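Local coordinates for putative uncharacterized protein (Dictyostelium purpureum, PDB 4R12) that probably serves as an essential subunit of the gamma-secretase complex, which cleaves membrane proteins such as Notch receptors and the amyloid precursor protein within the membrane, at residues K102-P108 against P410-Q416; V96-K101 against E415-E420; F134-F139 against A225-D229; L125-P129 against H403-Y407. Numbering follows the deposited sequence.

In the fold
From the N terminus, the long excursion of the small lobe between strands 90-96 and 138-139 supplies one side of every contact, and the large lobe supplies the other. Residues 96-101, 102-108, 125-129 and 134-139 follow one another along it. The first three meet the loop between strand 397-401 and helix 427-441 in reverse order, so interaction 2 closes the widest loop, with interaction 1 nested inside it and interaction 4 inside that. Interaction 3 is innermost, joining 134-139 to 225-229, which lies ahead of helix 234-252. Interactions 1 and 2 share Glu-415 and Gln-416. Interaction 1 also touches interaction 3 through Pro-108 and Thr-135, and interaction 4 through Ser-107 and Asn-128.

Interaction 1 of 4, residues K102-P108 against P410-Q416; sequences KTYPYSP and PYYGYEQ. With NAG (2-acetamido-2-deoxy-beta-D-glucopyranose), chain C.
Both segments are irregular. Pro-105 to Ser-107 runs the same way as Pro-410 to Tyr-411 (CA atoms 5.0 Å at Pro-105/Pro-410, 5.1 Å at Ser-107/Tyr-411); a turn returns Gln-416 to Lys-102 (CA atoms 7.8 Å). Lys-102 is held at both backbone ends by the Gln-416 amide: its N donates to Gln-416 OE1 (2.8 Å) and its O accepts from Gln-416 NE2 (3.1 Å). The lysine side chain (m, t, t, p) points toward 410-416 and places NZ 2.7 Å from Tyr-414 OH; Thr-74 O and Phe-77 O also accept from NZ. Tyr-104 turns away, its OH bonded to Asn-75 and its CE1 3.3 Å from O7 of an N-linked NAG, while its O receives Tyr-411 OH (2.7 Å). This is a seam between the small and large lobes of nicastrin. Pro-105 CB packs on Pro-410 CB (3.9 Å). Tyr-106 N donates to Pro-410 O (2.9 Å), and its ring, chi1 t, meets the face of the Tyr-414 ring edge-on: a T-shaped pair, centroids 5.1 Å apart, planes at 85°. Residues 411-414 form a type II turn with Gly-413 at phi 71°. Ser-107 OG donates to Tyr-412 O (2.6 Å); Pro-108 CD rests 3.5 Å from Tyr-414 CB.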
# COMPACT_ATOMS: atom_id res chain seq x y z
N LYS A 102 -5.34 -17.87 -9.88
CA LYS A 102 -5.11 -19.08 -9.10
C LYS A 102 -6.45 -19.64 -8.64
O LYS A 102 -7.35 -18.89 -8.29
CB LYS A 102 -4.22 -18.82 -7.88
CG LYS A 102 -2.73 -18.73 -8.19
CD LYS A 102 -1.91 -18.65 -6.91
CE LYS A 102 -0.42 -18.94 -7.17
NZ LYS A 102 0.18 -17.99 -8.17
N THR A 103 -6.57 -20.96 -8.63
CA THR A 103 -7.80 -21.61 -8.16
C THR A 103 -7.73 -21.97 -6.68
O THR A 103 -8.59 -22.68 -6.16
CB THR A 103 -8.08 -22.88 -8.96
OG1 THR A 103 -6.97 -23.78 -8.83
CG2 THR A 103 -8.28 -22.55 -10.44
N TYR A 104 -6.71 -21.46 -5.99
CA TYR A 104 -6.55 -21.74 -4.56
C TYR A 104 -6.09 -20.49 -3.83
O TYR A 104 -5.53 -19.58 -4.46
CB TYR A 104 -5.58 -22.90 -4.34
CG TYR A 104 -4.22 -22.74 -5.00
CD1 TYR A 104 -3.19 -22.03 -4.37
CD2 TYR A 104 -3.95 -23.35 -6.23
CE1 TYR A 104 -1.94 -21.90 -4.96
CE2 TYR A 104 -2.68 -23.23 -6.83
CZ TYR A 104 -1.69 -22.50 -6.18
OH TYR A 104 -0.44 -22.38 -6.75
N PRO A 105 -6.29 -20.43 -2.50
CA PRO A 105 -5.80 -19.26 -1.76
C PRO A 105 -4.28 -19.22 -1.76
O PRO A 105 -3.63 -20.26 -1.70
CB PRO A 105 -6.34 -19.48 -0.33
CG PRO A 105 -7.29 -20.64 -0.41
CD PRO A 105 -6.89 -21.44 -1.61
N TYR A 106 -3.71 -18.02 -1.84
CA TYR A 106 -2.26 -17.92 -1.94
C TYR A 106 -1.71 -16.59 -1.43
O TYR A 106 -2.18 -15.53 -1.85
CB TYR A 106 -1.82 -18.14 -3.40
CG TYR A 106 -0.33 -18.02 -3.52
CD1 TYR A 106 0.49 -18.98 -2.94
CD2 TYR A 106 0.26 -16.92 -4.15
CE1 TYR A 106 1.85 -18.88 -3.00
CE2 TYR A 106 1.65 -16.82 -4.22
CZ TYR A 106 2.43 -17.80 -3.63
OH TYR A 106 3.80 -17.74 -3.66
N SER A 107 -0.72 -16.65 -0.55
CA SER A 107 0.01 -15.45 -0.14
C SER A 107 1.52 -15.68 -0.17
O SER A 107 2.03 -16.58 0.51
CB SER A 107 -0.42 -14.98 1.25
OG SER A 107 0.39 -13.91 1.71
N PRO A 108 2.24 -14.88 -0.96
CA PRO A 108 3.70 -14.89 -1.02
C PRO A 108 4.32 -14.06 0.09
O PRO A 108 5.52 -13.84 0.11
CB PRO A 108 4.00 -14.26 -2.38
CG PRO A 108 2.90 -13.22 -2.50
CD PRO A 108 1.67 -13.84 -1.85
N PRO A 410 -7.61 -14.01 1.43
CA PRO A 410 -6.92 -15.23 1.00
C PRO A 410 -5.74 -14.95 0.06
O PRO A 410 -5.03 -15.88 -0.33
CB PRO A 410 -8.02 -16.01 0.28
CG PRO A 410 -8.89 -14.94 -0.29
CD PRO A 410 -8.85 -13.78 0.67
N TYR A 411 -5.53 -13.68 -0.29
CA TYR A 411 -4.46 -13.32 -1.21
C TYR A 411 -3.65 -12.15 -0.68
O TYR A 411 -3.34 -11.21 -1.41
CB TYR A 411 -5.05 -12.98 -2.60
CG TYR A 411 -5.65 -14.19 -3.26
CD1 TYR A 411 -4.84 -15.24 -3.66
CD2 TYR A 411 -7.01 -14.30 -3.46
CE1 TYR A 411 -5.38 -16.38 -4.26
CE2 TYR A 411 -7.57 -15.42 -4.05
CZ TYR A 411 -6.75 -16.46 -4.45
OH TYR A 411 -7.30 -17.58 -5.03
N TYR A 412 -3.27 -12.22 0.60
CA TYR A 412 -2.57 -11.10 1.21
C TYR A 412 -1.21 -10.84 0.55
O TYR A 412 -0.38 -11.74 0.45
CB TYR A 412 -2.39 -11.33 2.72
CG TYR A 412 -1.76 -10.14 3.39
CD1 TYR A 412 -0.38 -10.01 3.47
CD2 TYR A 412 -2.56 -9.13 3.92
CE1 TYR A 412 0.20 -8.91 4.08
CE2 TYR A 412 -1.99 -8.02 4.52
CZ TYR A 412 -0.62 -7.92 4.60
OH TYR A 412 -0.04 -6.82 5.19
N GLY A 413 -0.98 -9.61 0.12
CA GLY A 413 0.30 -9.23 -0.46
C GLY A 413 0.53 -9.85 -1.83
O GLY A 413 1.65 -10.24 -2.19
N TYR A 414 -0.53 -9.92 -2.62
CA TYR A 414 -0.49 -10.67 -3.87
C TYR A 414 -1.43 -10.05 -4.91
O TYR A 414 -2.46 -9.48 -4.55
CB TYR A 414 -0.84 -12.14 -3.61
CG TYR A 414 -0.80 -13.01 -4.84
CD1 TYR A 414 0.39 -13.22 -5.53
CD2 TYR A 414 -1.95 -13.63 -5.31
CE1 TYR A 414 0.43 -14.02 -6.68
CE2 TYR A 414 -1.93 -14.43 -6.44
CZ TYR A 414 -0.73 -14.61 -7.13
OH TYR A 414 -0.73 -15.40 -8.25
N GLU A 415 -1.06 -10.18 -6.20
CA GLU A 415 -1.80 -9.57 -7.31
C GLU A 415 -3.28 -9.94 -7.36
O GLU A 415 -4.10 -9.16 -7.84
CB GLU A 415 -1.15 -9.94 -8.65
CG GLU A 415 -0.94 -11.44 -8.80
CD GLU A 415 -0.71 -11.90 -10.24
OE1 GLU A 415 -1.21 -11.24 -11.17
OE2 GLU A 415 -0.05 -12.93 -10.43
N GLN A 416 -3.62 -11.14 -6.89
CA GLN A 416 -5.01 -11.57 -6.91
C GLN A 416 -5.87 -10.94 -5.80
O GLN A 416 -7.06 -11.23 -5.71
CB GLN A 416 -5.09 -13.10 -6.82
CG GLN A 416 -6.40 -13.67 -7.38
CD GLN A 416 -6.28 -15.14 -7.77
OE1 GLN A 416 -5.26 -15.58 -8.29
NE2 GLN A 416 -7.35 -15.89 -7.53
C1 NAG C . 1.85 -24.59 -5.35
C2 NAG C . 0.84 -25.31 -4.49
C3 NAG C . 0.72 -26.77 -4.80
C4 NAG C . 0.51 -27.04 -6.26
C5 NAG C . 1.62 -26.32 -7.03
C6 NAG C . 1.51 -26.43 -8.53
C7 NAG C . 0.85 -24.13 -2.43
C8 NAG C . 1.50 -23.97 -1.10
N2 NAG C . 1.17 -25.19 -3.12
O3 NAG C . -0.35 -27.29 -4.05
O4 NAG C . 0.63 -28.43 -6.38
O5 NAG C . 1.68 -24.95 -6.70
O6 NAG C . 0.20 -26.39 -9.02
O7 NAG C . 0.07 -23.32 -2.83

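Interaction 2 of 4, residues V96-K101 against E415-E420. With NAG (2-acetamido-2-deoxy-beta-D-glucopyranose), chain D.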
# COMPACT_ATOMS: atom_id res chain seq x y z
N VAL A 96 5.22 -15.01 -15.81
CA VAL A 96 4.00 -15.46 -15.14
C VAL A 96 2.78 -14.90 -15.87
O VAL A 96 2.64 -13.69 -16.07
CB VAL A 96 3.97 -15.03 -13.65
CG1 VAL A 96 2.64 -15.44 -13.00
CG2 VAL A 96 5.17 -15.66 -12.90
N LEU A 97 1.91 -15.81 -16.28
CA LEU A 97 0.72 -15.47 -17.04
C LEU A 97 -0.40 -14.99 -16.10
O LEU A 97 -0.57 -15.53 -15.01
CB LEU A 97 0.25 -16.68 -17.85
CG LEU A 97 1.29 -17.32 -18.78
CD1 LEU A 97 0.78 -18.67 -19.27
CD2 LEU A 97 1.62 -16.42 -19.96
N THR A 98 -1.14 -13.98 -16.53
CA THR A 98 -2.25 -13.48 -15.73
C THR A 98 -3.58 -13.56 -16.48
O THR A 98 -4.52 -12.86 -16.11
CB THR A 98 -2.03 -12.02 -15.29
OG1 THR A 98 -2.06 -11.17 -16.45
CG2 THR A 98 -0.68 -11.87 -14.59
N ASP A 99 -3.65 -14.38 -17.54
CA ASP A 99 -4.92 -14.54 -18.27
C ASP A 99 -5.87 -15.48 -17.52
O ASP A 99 -7.07 -15.49 -17.79
CB ASP A 99 -4.68 -15.04 -19.71
CG ASP A 99 -3.82 -16.30 -19.78
OD1 ASP A 99 -2.96 -16.52 -18.89
OD2 ASP A 99 -3.98 -17.06 -20.76
N THR A 100 -5.32 -16.25 -16.59
CA THR A 100 -6.12 -17.01 -15.62
C THR A 100 -5.67 -16.65 -14.20
O THR A 100 -4.57 -16.13 -14.01
CB THR A 100 -5.97 -18.52 -15.82
OG1 THR A 100 -4.61 -18.90 -15.59
CG2 THR A 100 -6.41 -18.95 -17.22
N LYS A 101 -6.52 -16.94 -13.22
CA LYS A 101 -6.23 -16.68 -11.81
C LYS A 101 -5.86 -17.97 -11.10
O LYS A 101 -6.06 -19.05 -11.64
CB LYS A 101 -7.44 -16.07 -11.11
CG LYS A 101 -7.78 -14.63 -11.47
CD LYS A 101 -9.08 -14.24 -10.76
CE LYS A 101 -9.50 -12.81 -11.08
NZ LYS A 101 -8.82 -11.85 -10.18
N GLU A 415 -1.06 -10.18 -6.20
CA GLU A 415 -1.80 -9.57 -7.31
C GLU A 415 -3.28 -9.94 -7.36
O GLU A 415 -4.10 -9.16 -7.84
CB GLU A 415 -1.15 -9.94 -8.65
CG GLU A 415 -0.94 -11.44 -8.80
CD GLU A 415 -0.71 -11.90 -10.24
OE1 GLU A 415 -1.21 -11.24 -11.17
OE2 GLU A 415 -0.05 -12.93 -10.43
N GLN A 416 -3.62 -11.14 -6.89
CA GLN A 416 -5.01 -11.57 -6.91
C GLN A 416 -5.87 -10.94 -5.80
O GLN A 416 -7.06 -11.23 -5.71
CB GLN A 416 -5.09 -13.10 -6.82
CG GLN A 416 -6.40 -13.67 -7.38
CD GLN A 416 -6.28 -15.14 -7.77
OE1 GLN A 416 -5.26 -15.58 -8.29
NE2 GLN A 416 -7.35 -15.89 -7.53
N ASP A 417 -5.28 -10.08 -4.98
CA ASP A 417 -6.04 -9.28 -4.03
C ASP A 417 -6.62 -8.09 -4.80
O ASP A 417 -6.15 -6.96 -4.68
CB ASP A 417 -5.16 -8.82 -2.86
CG ASP A 417 -5.95 -8.10 -1.78
OD1 ASP A 417 -7.20 -8.06 -1.85
OD2 ASP A 417 -5.30 -7.55 -0.85
N ASP A 418 -7.66 -8.38 -5.58
CA ASP A 418 -8.19 -7.41 -6.54
C ASP A 418 -9.70 -7.19 -6.32
O ASP A 418 -10.24 -7.58 -5.27
CB ASP A 418 -7.89 -7.88 -7.98
CG ASP A 418 -8.50 -9.25 -8.30
OD1 ASP A 418 -9.40 -9.72 -7.56
OD2 ASP A 418 -8.08 -9.86 -9.30
N ASN A 419 -10.38 -6.61 -7.31
CA ASN A 419 -11.78 -6.23 -7.09
C ASN A 419 -12.67 -7.44 -6.84
O ASN A 419 -13.71 -7.31 -6.17
CB ASN A 419 -12.35 -5.37 -8.26
CG ASN A 419 -12.40 -6.08 -9.62
OD1 ASN A 419 -12.18 -7.29 -9.73
ND2 ASN A 419 -12.70 -5.32 -10.66
N GLU A 420 -12.26 -8.60 -7.32
CA GLU A 420 -13.02 -9.83 -7.09
C GLU A 420 -12.71 -10.47 -5.74
O GLU A 420 -13.35 -11.46 -5.36
CB GLU A 420 -12.76 -10.82 -8.23
CG GLU A 420 -13.38 -10.35 -9.53
CD GLU A 420 -13.25 -11.35 -10.65
OE1 GLU A 420 -12.54 -12.36 -10.47
OE2 GLU A 420 -13.88 -11.13 -11.70
C1 NAG D . -8.99 -12.06 -18.98
C2 NAG D . -9.72 -12.53 -17.75
C3 NAG D . -10.87 -13.44 -18.14
C4 NAG D . -11.72 -12.84 -19.25
C5 NAG D . -10.81 -12.38 -20.38
C6 NAG D . -11.50 -11.68 -21.51
C7 NAG D . -8.48 -12.78 -15.74
C8 NAG D . -7.69 -13.71 -14.89
N2 NAG D . -8.83 -13.25 -16.90
O3 NAG D . -11.62 -13.67 -16.97
O4 NAG D . -12.63 -13.85 -19.68
O5 NAG D . -9.93 -11.43 -19.83
O6 NAG D . -12.13 -10.51 -21.02
O7 NAG D . -8.78 -11.68 -15.38
O HOH W 1 -0.75 -14.60 -12.31
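Lys-101 carries the one cation of this contact, and its extended side chain places NZ between two carboxylates. The bridge from Lys-101 NZ to Asp-418 OD2 is modelled at 2.3 Å, too short to be literal, so the positions of both atoms are uncertain; that from Lys-101 NZ to Glu-420 OE1 is long, at 3.8 Å. Asp-418 OD1 takes a weak bond from Glu-420 N (3.1 Å). This salt-bridge network lies at the surface, where the loop leaving small-lobe strand 90-96 meets the large-lobe loop leading to helix 427-441. Further in, a water donates to both Leu-97 O (2.9 Å) and Glu-415 OE2 (2.6 Å), linking a backbone acceptor to a carboxylate without direct bonding. Thr-98 offers Glu-415 OE1 just its methyl, CG2, at 3.5 Å, because its OG1 is engaged with Ile-146 O. Gln-416 passes Lys-101 CB at 3.6 Å through NE2, while its OE1 accepts from Lys-102 N. Asp-99 O accepts from N2 of the NAG on Asn-148 (3.0 Å), and Asp-99 OD2 pairs with Arg-155.

Interaction 3 of 4, residues F134-F139 against A225-D229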
# COMPACT_ATOMS: atom_id res chain seq x y z
N PHE A 134 7.10 -16.56 -0.45
CA PHE A 134 7.77 -16.55 -1.75
C PHE A 134 8.39 -15.20 -2.15
O PHE A 134 9.42 -15.16 -2.83
CB PHE A 134 6.75 -16.98 -2.80
CG PHE A 134 7.35 -17.44 -4.09
CD1 PHE A 134 8.61 -17.99 -4.14
CD2 PHE A 134 6.62 -17.33 -5.27
CE1 PHE A 134 9.15 -18.44 -5.34
CE2 PHE A 134 7.15 -17.77 -6.46
CZ PHE A 134 8.42 -18.32 -6.50
N THR A 135 7.78 -14.10 -1.73
CA THR A 135 8.30 -12.77 -2.08
C THR A 135 9.71 -12.55 -1.53
O THR A 135 10.53 -11.89 -2.17
CB THR A 135 7.36 -11.65 -1.56
OG1 THR A 135 6.13 -11.72 -2.29
CG2 THR A 135 7.97 -10.27 -1.79
N TYR A 136 10.00 -13.14 -0.37
CA TYR A 136 11.25 -12.87 0.34
C TYR A 136 12.36 -13.85 0.02
O TYR A 136 13.19 -14.13 0.86
CB TYR A 136 10.98 -12.83 1.85
CG TYR A 136 9.88 -11.85 2.14
CD1 TYR A 136 10.07 -10.50 1.91
CD2 TYR A 136 8.63 -12.28 2.59
CE1 TYR A 136 9.07 -9.58 2.14
CE2 TYR A 136 7.62 -11.36 2.82
CZ TYR A 136 7.85 -10.01 2.59
OH TYR A 136 6.86 -9.07 2.81
N PHE A 137 12.38 -14.36 -1.20
CA PHE A 137 13.50 -15.16 -1.69
C PHE A 137 14.34 -14.34 -2.67
O PHE A 137 13.84 -13.41 -3.30
CB PHE A 137 12.99 -16.43 -2.37
CG PHE A 137 12.52 -17.47 -1.40
CD1 PHE A 137 11.25 -17.41 -0.86
CD2 PHE A 137 13.37 -18.51 -1.01
CE1 PHE A 137 10.81 -18.38 0.05
CE2 PHE A 137 12.94 -19.48 -0.11
CZ PHE A 137 11.67 -19.41 0.42
N SER A 138 15.61 -14.70 -2.79
CA SER A 138 16.52 -14.00 -3.68
C SER A 138 16.72 -14.77 -4.98
O SER A 138 17.35 -15.83 -5.00
CB SER A 138 17.88 -13.77 -3.00
OG SER A 138 18.75 -13.07 -3.87
N PHE A 139 16.19 -14.22 -6.07
CA PHE A 139 16.25 -14.87 -7.38
C PHE A 139 17.38 -14.27 -8.23
O PHE A 139 17.45 -13.06 -8.38
CB PHE A 139 14.92 -14.72 -8.12
CG PHE A 139 13.75 -15.30 -7.38
CD1 PHE A 139 13.04 -14.53 -6.47
CD2 PHE A 139 13.36 -16.61 -7.60
CE1 PHE A 139 11.96 -15.06 -5.78
CE2 PHE A 139 12.28 -17.14 -6.91
CZ PHE A 139 11.58 -16.37 -6.01
N ALA A 225 3.11 -6.81 -2.95
CA ALA A 225 2.90 -7.87 -3.92
C ALA A 225 4.26 -8.42 -4.34
O ALA A 225 5.30 -7.81 -4.09
CB ALA A 225 2.13 -7.38 -5.12
N PHE A 226 4.24 -9.59 -4.97
CA PHE A 226 5.45 -10.15 -5.57
C PHE A 226 5.82 -9.22 -6.73
O PHE A 226 6.97 -8.83 -6.87
CB PHE A 226 5.21 -11.58 -6.07
CG PHE A 226 6.48 -12.32 -6.43
CD1 PHE A 226 7.08 -12.13 -7.67
CD2 PHE A 226 7.06 -13.20 -5.53
CE1 PHE A 226 8.24 -12.81 -8.01
CE2 PHE A 226 8.24 -13.90 -5.86
CZ PHE A 226 8.82 -13.69 -7.10
N PHE A 227 4.82 -8.89 -7.54
CA PHE A 227 4.97 -7.95 -8.66
C PHE A 227 4.37 -6.62 -8.24
O PHE A 227 3.15 -6.44 -8.32
CB PHE A 227 4.28 -8.48 -9.93
CG PHE A 227 4.78 -9.82 -10.36
CD1 PHE A 227 6.04 -9.95 -10.93
CD2 PHE A 227 4.02 -10.96 -10.19
CE1 PHE A 227 6.53 -11.19 -11.32
CE2 PHE A 227 4.50 -12.20 -10.58
CZ PHE A 227 5.76 -12.31 -11.15
N ARG A 228 5.20 -5.69 -7.80
CA ARG A 228 4.69 -4.52 -7.10
C ARG A 228 3.94 -3.52 -8.00
O ARG A 228 3.19 -2.67 -7.49
CB ARG A 228 5.83 -3.84 -6.34
CG ARG A 228 6.21 -4.65 -5.05
CD ARG A 228 7.52 -4.21 -4.40
NE ARG A 228 8.70 -4.77 -5.06
CZ ARG A 228 9.16 -6.01 -4.86
NH1 ARG A 228 8.53 -6.83 -4.03
NH2 ARG A 228 10.24 -6.44 -5.51
N ASP A 229 4.11 -3.61 -9.32
CA ASP A 229 3.29 -2.79 -10.22
C ASP A 229 1.85 -3.29 -10.26
O ASP A 229 0.98 -2.62 -10.81
CB ASP A 229 3.86 -2.79 -11.64
CG ASP A 229 5.20 -2.09 -11.73
OD1 ASP A 229 5.32 -0.97 -11.19
OD2 ASP A 229 6.13 -2.69 -12.30
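Phe-226 pushes its ring into the small lobe, where CE2 lies over one face of the Phe-134 ring, 3.8 Å from CD2 of that residue. Together with Phe-139 it makes an aromatic cluster at the lobe interface, consistent with the hydrophobic pivot described for nicastrin, in which a large-lobe phenylalanine is lodged in a greasy pocket of the small lobe. Neither ring pair has a classical geometry: Phe-134 and Phe-226 have centroids 5.1 Å apart and planes at 34°, Phe-139 and Phe-226 are 5.8 Å apart at 67°. The tip of Phe-226 still gets close to the second partner, with CZ 3.7 Å from Phe-139 CE1. Its chi1 of -168° carries the ring out from a backbone that comes nearest at Thr-135, the two CA atoms being 5.2 Å apart. The pocket is completed by Phe-77, whose ring meets Phe-226 edge-to-face, by Ile-143, and by Cys-24, which is disulfide-bonded to Cys-36 beside Phe-139. The grip across these segments is entirely van der Waals. Arg-228 directs its NH2 to Thr-25 OG1, leaving NH1 4.1 Å from the methyl CG2 of Thr-135. On the same threonine, OG1 makes a weak hydrogen bond with Pro-108 O and lies 3.7 Å from Phe-226 CD2.

Interaction 4 of 4, residues L125-P129 against H403-Y407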
# COMPACT_ATOMS: atom_id res chain seq x y z
N LEU A 125 1.82 -16.11 17.23
CA LEU A 125 0.65 -16.13 16.37
C LEU A 125 1.06 -16.07 14.91
O LEU A 125 2.13 -15.55 14.58
CB LEU A 125 -0.28 -14.96 16.68
CG LEU A 125 -0.87 -14.85 18.09
CD1 LEU A 125 -1.86 -13.68 18.13
CD2 LEU A 125 -1.53 -16.15 18.51
N GLU A 126 0.22 -16.62 14.05
CA GLU A 126 0.36 -16.50 12.61
C GLU A 126 -0.94 -15.96 12.06
O GLU A 126 -1.91 -16.71 11.91
CB GLU A 126 0.68 -17.85 11.97
CG GLU A 126 1.97 -18.48 12.47
CD GLU A 126 2.38 -19.68 11.65
OE1 GLU A 126 1.51 -20.29 10.99
OE2 GLU A 126 3.59 -20.02 11.67
N TRP A 127 -0.96 -14.65 11.77
CA TRP A 127 -2.15 -13.97 11.30
C TRP A 127 -2.48 -14.31 9.84
O TRP A 127 -3.64 -14.27 9.42
CB TRP A 127 -1.98 -12.45 11.46
CG TRP A 127 -2.01 -12.01 12.88
CD1 TRP A 127 -0.94 -11.76 13.70
CD2 TRP A 127 -3.18 -11.76 13.67
NE1 TRP A 127 -1.39 -11.38 14.96
CE2 TRP A 127 -2.76 -11.37 14.95
CE3 TRP A 127 -4.56 -11.83 13.40
CZ2 TRP A 127 -3.66 -11.05 15.97
CZ3 TRP A 127 -5.45 -11.51 14.41
CH2 TRP A 127 -5.00 -11.13 15.68
N ASN A 128 -1.45 -14.69 9.10
CA ASN A 128 -1.54 -15.01 7.67
C ASN A 128 -0.96 -16.43 7.46
O ASN A 128 0.07 -16.58 6.78
CB ASN A 128 -0.77 -13.94 6.87
CG ASN A 128 -0.93 -14.08 5.35
OD1 ASN A 128 -1.95 -14.54 4.85
ND2 ASN A 128 0.11 -13.67 4.61
N PRO A 129 -1.59 -17.46 8.06
CA PRO A 129 -0.91 -18.76 8.20
C PRO A 129 -0.73 -19.53 6.87
O PRO A 129 0.11 -20.43 6.79
CB PRO A 129 -1.84 -19.53 9.16
CG PRO A 129 -3.19 -18.92 8.94
CD PRO A 129 -2.94 -17.47 8.67
N HIS A 403 -11.59 -9.98 10.23
CA HIS A 403 -11.22 -11.29 10.76
C HIS A 403 -11.08 -11.29 12.28
O HIS A 403 -10.66 -10.29 12.88
CB HIS A 403 -9.89 -11.75 10.13
CG HIS A 403 -8.77 -10.78 10.35
ND1 HIS A 403 -7.82 -10.95 11.34
CD2 HIS A 403 -8.48 -9.61 9.75
CE1 HIS A 403 -6.98 -9.93 11.32
NE2 HIS A 403 -7.36 -9.10 10.36
N ASP A 404 -11.41 -12.42 12.89
CA ASP A 404 -11.17 -12.61 14.31
C ASP A 404 -9.68 -12.91 14.51
O ASP A 404 -8.93 -12.09 15.05
CB ASP A 404 -12.05 -13.73 14.87
CG ASP A 404 -11.65 -14.14 16.29
OD1 ASP A 404 -11.06 -13.31 17.02
OD2 ASP A 404 -11.94 -15.29 16.68
N TYR A 405 -9.25 -14.08 14.05
CA TYR A 405 -7.83 -14.42 14.09
C TYR A 405 -7.25 -14.45 12.66
O TYR A 405 -6.89 -13.41 12.12
CB TYR A 405 -7.63 -15.76 14.83
CG TYR A 405 -6.19 -16.22 14.98
CD1 TYR A 405 -5.12 -15.35 14.75
CD2 TYR A 405 -5.89 -17.53 15.34
CE1 TYR A 405 -3.80 -15.77 14.87
CE2 TYR A 405 -4.57 -17.97 15.47
CZ TYR A 405 -3.53 -17.08 15.23
OH TYR A 405 -2.23 -17.49 15.34
N LYS A 406 -7.15 -15.64 12.07
CA LYS A 406 -6.64 -15.82 10.70
C LYS A 406 -7.27 -14.82 9.70
O LYS A 406 -8.49 -14.66 9.67
CB LYS A 406 -6.88 -17.27 10.24
CG LYS A 406 -6.70 -17.54 8.76
CD LYS A 406 -6.96 -19.03 8.41
CE LYS A 406 -6.61 -19.33 6.94
NZ LYS A 406 -6.20 -20.75 6.72
N TYR A 407 -6.43 -14.15 8.92
CA TYR A 407 -6.91 -13.20 7.90
C TYR A 407 -8.04 -13.78 7.05
O TYR A 407 -7.98 -14.93 6.64
CB TYR A 407 -5.75 -12.80 6.96
CG TYR A 407 -4.77 -11.77 7.48
CD1 TYR A 407 -5.00 -11.07 8.66
CD2 TYR A 407 -3.61 -11.48 6.76
CE1 TYR A 407 -4.08 -10.11 9.12
CE2 TYR A 407 -2.70 -10.53 7.20
CZ TYR A 407 -2.94 -9.85 8.38
OH TYR A 407 -2.03 -8.91 8.81
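Both backbones are irregular here and come closest at Trp-127 and Lys-406, with CA atoms 4.9 Å apart, followed by Asn-128 and Tyr-407 at 5.7 Å. One main-chain hydrogen bond joins them, nearly straight: Tyr-407 N donates to Trp-127 O at 2.8 Å with an angle of 169°. A second bond enlists a side chain, Glu-126 N giving to Tyr-405 OH at 2.9 Å. Between these bonds the Trp-127 indole folds back over 403-407. Its six-membered ring presents a face to the edge of Tyr-405 (centroids 5.3 Å apart, planes at 88°), while Trp-127 CE3 approaches His-403 CE1 at 3.7 Å, rim to rim. His-403 ND1 donates to Tyr-405 O (2.7 Å), within the segment against which the indole lies. Tyr-407 packs CE1 on Trp-127 CB (3.9 Å), and Pro-129 CD rests on Lys-406 CG (3.8 Å). Outward, Tyr-112 meets the indole edge-to-face and Glu-126 pairs with Arg-111. A small-lobe loop inserting a tryptophan over the loop that follows strand 397-401 of the aminopeptidase-like large lobe is consistent with the lid that closes over the large-lobe pocket in nicastrin.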